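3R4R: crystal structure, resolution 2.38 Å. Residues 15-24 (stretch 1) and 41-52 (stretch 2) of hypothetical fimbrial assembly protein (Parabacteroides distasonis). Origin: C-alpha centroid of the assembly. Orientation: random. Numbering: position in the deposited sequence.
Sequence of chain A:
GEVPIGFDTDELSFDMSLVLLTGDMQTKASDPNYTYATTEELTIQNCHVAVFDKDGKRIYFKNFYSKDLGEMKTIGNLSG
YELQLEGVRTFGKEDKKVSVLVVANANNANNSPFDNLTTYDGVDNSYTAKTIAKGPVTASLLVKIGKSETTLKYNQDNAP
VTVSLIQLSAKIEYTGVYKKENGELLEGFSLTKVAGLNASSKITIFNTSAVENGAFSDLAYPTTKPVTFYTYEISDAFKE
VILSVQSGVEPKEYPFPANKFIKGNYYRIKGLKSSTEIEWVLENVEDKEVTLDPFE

Stretch 1 15-24: DMSLVLLTGD
Stretch 2 41-52: ELTIQNCHVAVF

No hydrogen bond crosses between these two stretches, although each contributes a β-strand; the 380 Å² they bury, both sides summed, comes from packing, mostly between side chains, with backbone atoms taking part at Leu-42 and Gly-23. The axes account for the lack of pairing between the strands. Strand 15-21 and strand 46-52 approach no closer than 11.4 Å, too far for backbone pairing, and their N-to-C directions differ by 129°, so the strands run obliquely opposed.

The register follows from the nearest CA pairs: Met-16 CA lies 10.4 Å from Val-51 CA, and Leu-18 CA lies 9.7 Å from Val-49 CA. As one chain advances, its partner retreats. Extended backbones (phi/psi -104/136 at Met-16, -115/132 at Leu-18, -117/128 at Val-49, -118/129 at Val-51) produce the alternation expected of strands: CA-to-CB points toward the other stretch at Met-16, Leu-18 and Leu-20, and at Cys-47, Val-49 and Val-51, while Ser-17, Val-19, His-48 and Ala-50 make no contact.

Each inward pair closes the gap with apolar atoms. Selenomethionine Met-16 (chi1 -68°, m; chi2 177°, t; chi3 53°, p) brings SE to 4.3 Å from Val-51 CG2, with Val-51 in t. Leu-18 has chi1 between wells at -143°, with chi2 at 77° (p); its CD2 reaches 3.8 Å from CG1 of Val-49, also t. Leu-20 (chi1 -45°, m; chi2 175°, t) touches two residues through CD1, 4.3 Å from Cys-47 SG and 4.5 Å from Ile-44 CD1. Cys-47 has chi1 65° (p) on a very extended backbone, -156/162.

Toward the corner at Thr-22 the backbones draw together: Thr-22 CA is 5.8 Å from Leu-42 CA. The first chain turns at Thr-22, whose phi/psi of -86/-33 breaks the extended run before Gly-23 resumes it at -150/137. Thr-22, with chi1 49° (p), has the largest covered area, 69 Å². Thr-22 CG2 sits 3.4 Å from Leu-42 O and 3.5 Å from Ile-44 CD1, and Thr-22 OG1 is 3.7 Å from Leu-42 CD2; that hydroxyl is hydrogen-bonded elsewhere in the structure.

The CA-to-CB bond of Leu-42 (phi/psi -95/-9; chi1 -70°, m; chi2 164°, t) points sideways, but the end of the side chain comes nearer, placing Leu-42 CD2 4.1 Å from Gly-23 N. An ideal CB on Gly-23 would lie 3.3 Å from Leu-42 CD2, a tight fit. The CA-to-CB bond of Ile-44 (-119/117; chi1 -60°, m; chi2 171°, t) points toward stretch 1, and its CD1 links Thr-22 to Leu-20.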

ATOM      1  N   ASP A  15      -8.036 -25.875  -8.927  1.00 72.57           N
ATOM      2  CA  ASP A  15      -8.786 -24.722  -8.468  1.00 70.36           C
ATOM      3  C   ASP A  15      -8.314 -24.398  -7.047  1.00 70.85           C
ATOM      4  O   ASP A  15      -8.311 -25.260  -6.168  1.00 73.62           O
ATOM      5  CB  ASP A  15     -10.307 -24.919  -8.554  1.00 75.90           C
ATOM      6  CG  ASP A  15     -10.879 -24.970  -9.969  1.00 92.12           C
ATOM      7  OD1 ASP A  15     -10.211 -25.545 -10.872  1.00 94.15           O
ATOM      8  OD2 ASP A  15     -12.036 -24.524 -10.155  1.00 98.69           O
HETATM    9  N   MSE A  16      -7.849 -23.168  -6.855  1.00 62.75           N
HETATM   10  CA  MSE A  16      -7.301 -22.685  -5.588  1.00 60.08           C
HETATM   11  C   MSE A  16      -8.264 -21.789  -4.846  1.00 63.22           C
HETATM   12  O   MSE A  16      -8.877 -20.902  -5.443  1.00 59.32           O
HETATM   13  CB  MSE A  16      -5.994 -21.897  -5.832  1.00 57.77           C
HETATM   14  CG  MSE A  16      -4.820 -22.764  -6.320  1.00 64.41           C
HETATM   15 SE   MSE A  16      -3.137 -21.802  -6.756  0.75 66.96          SE
HETATM   16  CE  MSE A  16      -2.908 -20.800  -5.079  1.00 61.50           C
ATOM     17  N   SER A  17      -8.373 -22.015  -3.525  1.00 63.17           N
ATOM     18  CA  SER A  17      -9.123 -21.163  -2.604  1.00 62.79           C
ATOM     19  C   SER A  17      -8.145 -20.136  -2.042  1.00 63.82           C
ATOM     20  O   SER A  17      -7.123 -20.519  -1.466  1.00 62.65           O
ATOM     21  CB  SER A  17      -9.810 -21.984  -1.517  1.00 71.20           C
ATOM     22  OG  SER A  17     -10.749 -22.902  -2.052  1.00 84.76           O
ATOM     23  N   LEU A  18      -8.418 -18.838  -2.274  1.00 59.55           N
ATOM     24  CA  LEU A  18      -7.535 -17.735  -1.902  1.00 57.55           C
ATOM     25  C   LEU A  18      -8.168 -16.832  -0.843  1.00 60.83           C
ATOM     26  O   LEU A  18      -9.324 -16.431  -0.992  1.00 61.68           O
ATOM     27  CB  LEU A  18      -7.251 -16.925  -3.183  1.00 55.26           C
ATOM     28  CG  LEU A  18      -5.843 -16.337  -3.382  1.00 58.48           C
ATOM     29  CD1 LEU A  18      -4.861 -17.417  -3.818  1.00 58.84           C
ATOM     30  CD2 LEU A  18      -5.848 -15.300  -4.486  1.00 59.05           C
ATOM     31  N   VAL A  19      -7.419 -16.499   0.224  1.00 55.68           N
ATOM     32  CA  VAL A  19      -7.909 -15.603   1.283  1.00 54.46           C
ATOM     33  C   VAL A  19      -6.989 -14.364   1.337  1.00 53.03           C
ATOM     34  O   VAL A  19      -5.799 -14.517   1.603  1.00 52.18           O
ATOM     35  CB  VAL A  19      -8.021 -16.306   2.660  1.00 61.49           C
ATOM     36  CG1 VAL A  19      -8.366 -15.314   3.772  1.00 60.47           C
ATOM     37  CG2 VAL A  19      -9.052 -17.430   2.618  1.00 65.09           C
ATOM     38  N   LEU A  20      -7.545 -13.152   1.066  1.00 44.97           N
ATOM     39  CA  LEU A  20      -6.786 -11.896   1.061  1.00 41.41           C
ATOM     40  C   LEU A  20      -7.063 -11.124   2.343  1.00 48.01           C
ATOM     41  O   LEU A  20      -8.175 -10.619   2.527  1.00 45.59           O
ATOM     42  CB  LEU A  20      -7.112 -11.012  -0.176  1.00 38.67           C
ATOM     43  CG  LEU A  20      -7.181 -11.638  -1.577  1.00 44.04           C
ATOM     44  CD1 LEU A  20      -7.633 -10.616  -2.594  1.00 41.75           C
ATOM     45  CD2 LEU A  20      -5.859 -12.286  -2.005  1.00 45.77           C
ATOM     46  N   LEU A  21      -6.059 -11.039   3.236  1.00 48.57           N
ATOM     47  CA  LEU A  21      -6.191 -10.348   4.513  1.00 49.70           C
ATOM     48  C   LEU A  21      -5.525  -8.991   4.419  1.00 55.77           C
ATOM     49  O   LEU A  21      -4.337  -8.877   4.124  1.00 53.62           O
ATOM     50  CB  LEU A  21      -5.633 -11.160   5.688  1.00 52.05           C
ATOM     51  CG  LEU A  21      -6.369 -12.449   6.038  1.00 59.62           C
ATOM     52  CD1 LEU A  21      -5.625 -13.225   7.095  1.00 63.09           C
ATOM     53  CD2 LEU A  21      -7.778 -12.176   6.522  1.00 61.86           C
ATOM     54  N   THR A  22      -6.376  -7.975   4.540  1.00 56.72           N
ATOM     55  CA  THR A  22      -6.102  -6.543   4.488  1.00 56.82           C
ATOM     56  C   THR A  22      -5.682  -6.018   5.875  1.00 65.83           C
ATOM     57  O   THR A  22      -4.855  -5.104   5.954  1.00 65.77           O
ATOM     58  CB  THR A  22      -7.357  -5.796   3.975  1.00 65.20           C
ATOM     59  OG1 THR A  22      -8.514  -6.241   4.705  1.00 69.86           O
ATOM     60  CG2 THR A  22      -7.594  -6.012   2.507  1.00 58.12           C
ATOM     61  N   GLY A  23      -6.242  -6.604   6.938  1.00 65.20           N
ATOM     62  CA  GLY A  23      -5.936  -6.208   8.303  1.00 66.96           C
ATOM     63  C   GLY A  23      -6.042  -7.307   9.341  1.00 76.11           C
ATOM     64  O   GLY A  23      -7.018  -8.070   9.359  1.00 74.92           O
ATOM     65  N   ASP A  24      -5.032  -7.333  10.257  1.00 77.57           N
ATOM     66  CA  ASP A  24      -4.886  -8.256  11.396  1.00 81.90           C
ATOM     67  C   ASP A  24      -4.781  -7.484  12.721  1.00 86.44           C
ATOM     68  O   ASP A  24      -5.717  -7.480  13.524  1.00 87.24           O
ATOM     69  CB  ASP A  24      -3.645  -9.147  11.207  1.00 85.26           C
ATOM     70  N   GLU A  41     -10.204   2.356   3.510  1.00 36.22           N
ATOM     71  CA  GLU A  41      -8.784   2.041   3.371  1.00 35.11           C
ATOM     72  C   GLU A  41      -8.517   0.516   3.331  1.00 39.58           C
ATOM     73  O   GLU A  41      -7.459   0.108   2.852  1.00 40.02           O
ATOM     74  CB  GLU A  41      -8.000   2.672   4.510  1.00 36.16           C
ATOM     75  CG  GLU A  41      -8.055   4.193   4.441  1.00 39.63           C
ATOM     76  CD  GLU A  41      -7.374   4.960   5.553  1.00 51.56           C
ATOM     77  OE1 GLU A  41      -7.245   4.414   6.674  1.00 35.52           O
ATOM     78  OE2 GLU A  41      -7.020   6.136   5.317  1.00 37.85           O
ATOM     79  N   LEU A  42      -9.472  -0.302   3.767  1.00 36.25           N
ATOM     80  CA  LEU A  42      -9.381  -1.762   3.753  1.00 35.90           C
ATOM     81  C   LEU A  42     -10.037  -2.343   2.513  1.00 40.33           C
ATOM     82  O   LEU A  42      -9.923  -3.549   2.278  1.00 41.61           O
ATOM     83  CB  LEU A  42     -10.039  -2.372   5.008  1.00 37.11           C
ATOM     84  CG  LEU A  42      -9.353  -2.178   6.351  1.00 42.66           C
ATOM     85  CD1 LEU A  42     -10.312  -2.484   7.515  1.00 44.12           C
ATOM     86  CD2 LEU A  42      -8.077  -2.998   6.456  1.00 43.69           C
ATOM     87  N   THR A  43     -10.750  -1.507   1.742  1.00 36.84           N
ATOM     88  CA  THR A  43     -11.517  -1.933   0.563  1.00 36.64           C
ATOM     89  C   THR A  43     -10.613  -2.300  -0.587  1.00 39.17           C
ATOM     90  O   THR A  43      -9.643  -1.601  -0.887  1.00 38.61           O
ATOM     91  CB  THR A  43     -12.497  -0.824   0.112  1.00 35.78           C
ATOM     92  OG1 THR A  43     -13.406  -0.605   1.170  1.00 42.55           O
ATOM     93  CG2 THR A  43     -13.313  -1.190  -1.125  1.00 31.61           C
ATOM     94  N   ILE A  44     -10.983  -3.395  -1.249  1.00 35.78           N
ATOM     95  CA  ILE A  44     -10.403  -3.890  -2.476  1.00 34.28           C
ATOM     96  C   ILE A  44     -11.538  -3.886  -3.499  1.00 39.22           C
ATOM     97  O   ILE A  44     -12.549  -4.565  -3.291  1.00 40.26           O
ATOM     98  CB  ILE A  44      -9.714  -5.258  -2.296  1.00 38.02           C
ATOM     99  CG1 ILE A  44      -8.582  -5.166  -1.280  1.00 38.28           C
ATOM    100  CG2 ILE A  44      -9.210  -5.810  -3.659  1.00 37.64           C
ATOM    101  CD1 ILE A  44      -7.998  -6.497  -0.900  1.00 46.16           C
ATOM    102  N   GLN A  45     -11.386  -3.082  -4.576  1.00 34.96           N
ATOM    103  CA  GLN A  45     -12.390  -2.960  -5.625  1.00 34.41           C
ATOM    104  C   GLN A  45     -12.042  -3.864  -6.794  1.00 40.43           C
ATOM    105  O   GLN A  45     -12.930  -4.252  -7.539  1.00 45.06           O
ATOM    106  CB  GLN A  45     -12.518  -1.508  -6.093  1.00 34.26           C
ATOM    107  CG  GLN A  45     -13.022  -0.552  -5.017  1.00 47.08           C
ATOM    108  CD  GLN A  45     -13.341   0.814  -5.570  1.00 69.67           C
ATOM    109  OE1 GLN A  45     -14.136   0.975  -6.497  1.00 72.12           O
ATOM    110  NE2 GLN A  45     -12.817   1.841  -4.934  1.00 61.25           N
ATOM    111  N   ASN A  46     -10.763  -4.227  -6.934  1.00 33.30           N
ATOM    112  CA  ASN A  46     -10.223  -5.066  -8.007  1.00 32.37           C
ATOM    113  C   ASN A  46      -8.835  -5.585  -7.633  1.00 34.12           C
ATOM    114  O   ASN A  46      -8.177  -4.990  -6.789  1.00 35.02           O
ATOM    115  CB  ASN A  46     -10.160  -4.271  -9.328  1.00 32.30           C
ATOM    116  CG  ASN A  46      -9.228  -3.075  -9.318  1.00 43.17           C
ATOM    117  OD1 ASN A  46      -8.001  -3.203  -9.270  1.00 39.90           O
ATOM    118  ND2 ASN A  46      -9.780  -1.892  -9.471  1.00 32.30           N
ATOM    119  N   CYS A  47      -8.382  -6.663  -8.246  1.00 32.09           N
ATOM    120  CA  CYS A  47      -7.045  -7.194  -7.998  1.00 32.62           C
ATOM    121  C   CYS A  47      -6.580  -8.020  -9.189  1.00 34.78           C
ATOM    122  O   CYS A  47      -7.371  -8.458 -10.020  1.00 37.08           O
ATOM    123  CB  CYS A  47      -6.969  -8.017  -6.705  1.00 35.55           C
ATOM    124  SG  CYS A  47      -7.961  -9.539  -6.701  1.00 43.02           S
ATOM    125  N   HIS A  48      -5.262  -8.218  -9.231  1.00 27.76           N
ATOM    126  CA  HIS A  48      -4.509  -9.027 -10.150  1.00 27.40           C
ATOM    127  C   HIS A  48      -3.856 -10.130  -9.342  1.00 34.00           C
ATOM    128  O   HIS A  48      -3.163  -9.844  -8.370  1.00 33.81           O
ATOM    129  CB  HIS A  48      -3.488  -8.183 -10.956  1.00 25.81           C
ATOM    130  CG  HIS A  48      -2.556  -9.002 -11.801  1.00 28.42           C
ATOM    131  ND1 HIS A  48      -2.912  -9.441 -13.058  1.00 29.75           N
ATOM    132  CD2 HIS A  48      -1.297  -9.418 -11.536  1.00 28.71           C
ATOM    133  CE1 HIS A  48      -1.867 -10.120 -13.507  1.00 29.08           C
ATOM    134  NE2 HIS A  48      -0.885 -10.142 -12.624  1.00 29.01           N
ATOM    135  N   VAL A  49      -4.120 -11.388  -9.702  1.00 32.60           N
ATOM    136  CA  VAL A  49      -3.528 -12.530  -9.007  1.00 33.22           C
ATOM    137  C   VAL A  49      -2.660 -13.264 -10.017  1.00 36.02           C
ATOM    138  O   VAL A  49      -3.093 -13.539 -11.134  1.00 36.16           O
ATOM    139  CB  VAL A  49      -4.612 -13.440  -8.348  1.00 38.10           C
ATOM    140  CG1 VAL A  49      -4.013 -14.721  -7.781  1.00 39.01           C
ATOM    141  CG2 VAL A  49      -5.378 -12.680  -7.267  1.00 36.97           C
ATOM    142  N   ALA A  50      -1.417 -13.505  -9.638  1.00 33.02           N
ATOM    143  CA  ALA A  50      -0.446 -14.187 -10.471  1.00 34.28           C
ATOM    144  C   ALA A  50       0.084 -15.410  -9.743  1.00 39.98           C
ATOM    145  O   ALA A  50       0.340 -15.328  -8.545  1.00 39.63           O
ATOM    146  CB  ALA A  50       0.689 -13.227 -10.842  1.00 33.79           C
ATOM    147  N   VAL A  51       0.222 -16.545 -10.451  1.00 38.81           N
ATOM    148  CA  VAL A  51       0.750 -17.809  -9.913  1.00 42.00           C
ATOM    149  C   VAL A  51       2.026 -18.156 -10.701  1.00 47.17           C
ATOM    150  O   VAL A  51       2.012 -18.154 -11.936  1.00 47.26           O
ATOM    151  CB  VAL A  51      -0.293 -18.976  -9.931  1.00 47.98           C
ATOM    152  CG1 VAL A  51       0.316 -20.281  -9.436  1.00 50.16           C
ATOM    153  CG2 VAL A  51      -1.531 -18.625  -9.106  1.00 47.12           C
ATOM    154  N   PHE A  52       3.118 -18.438  -9.976  1.00 45.07           N
ATOM    155  CA  PHE A  52       4.430 -18.726 -10.560  1.00 45.87           C
ATOM    156  C   PHE A  52       4.965 -20.069 -10.147  1.00 52.75           C
ATOM    157  O   PHE A  52       4.732 -20.479  -9.008  1.00 52.76           O
ATOM    158  CB  PHE A  52       5.466 -17.660 -10.133  1.00 45.90           C
ATOM    159  CG  PHE A  52       5.088 -16.234 -10.401  1.00 44.99           C
ATOM    160  CD1 PHE A  52       5.435 -15.619 -11.599  1.00 46.28           C
ATOM    161  CD2 PHE A  52       4.424 -15.479  -9.435  1.00 46.68           C
ATOM    162  CE1 PHE A  52       5.090 -14.291 -11.846  1.00 45.14           C
ATOM    163  CE2 PHE A  52       4.082 -14.148  -9.678  1.00 47.21           C
ATOM    164  CZ  PHE A  52       4.416 -13.562 -10.881  1.00 44.37           C
TER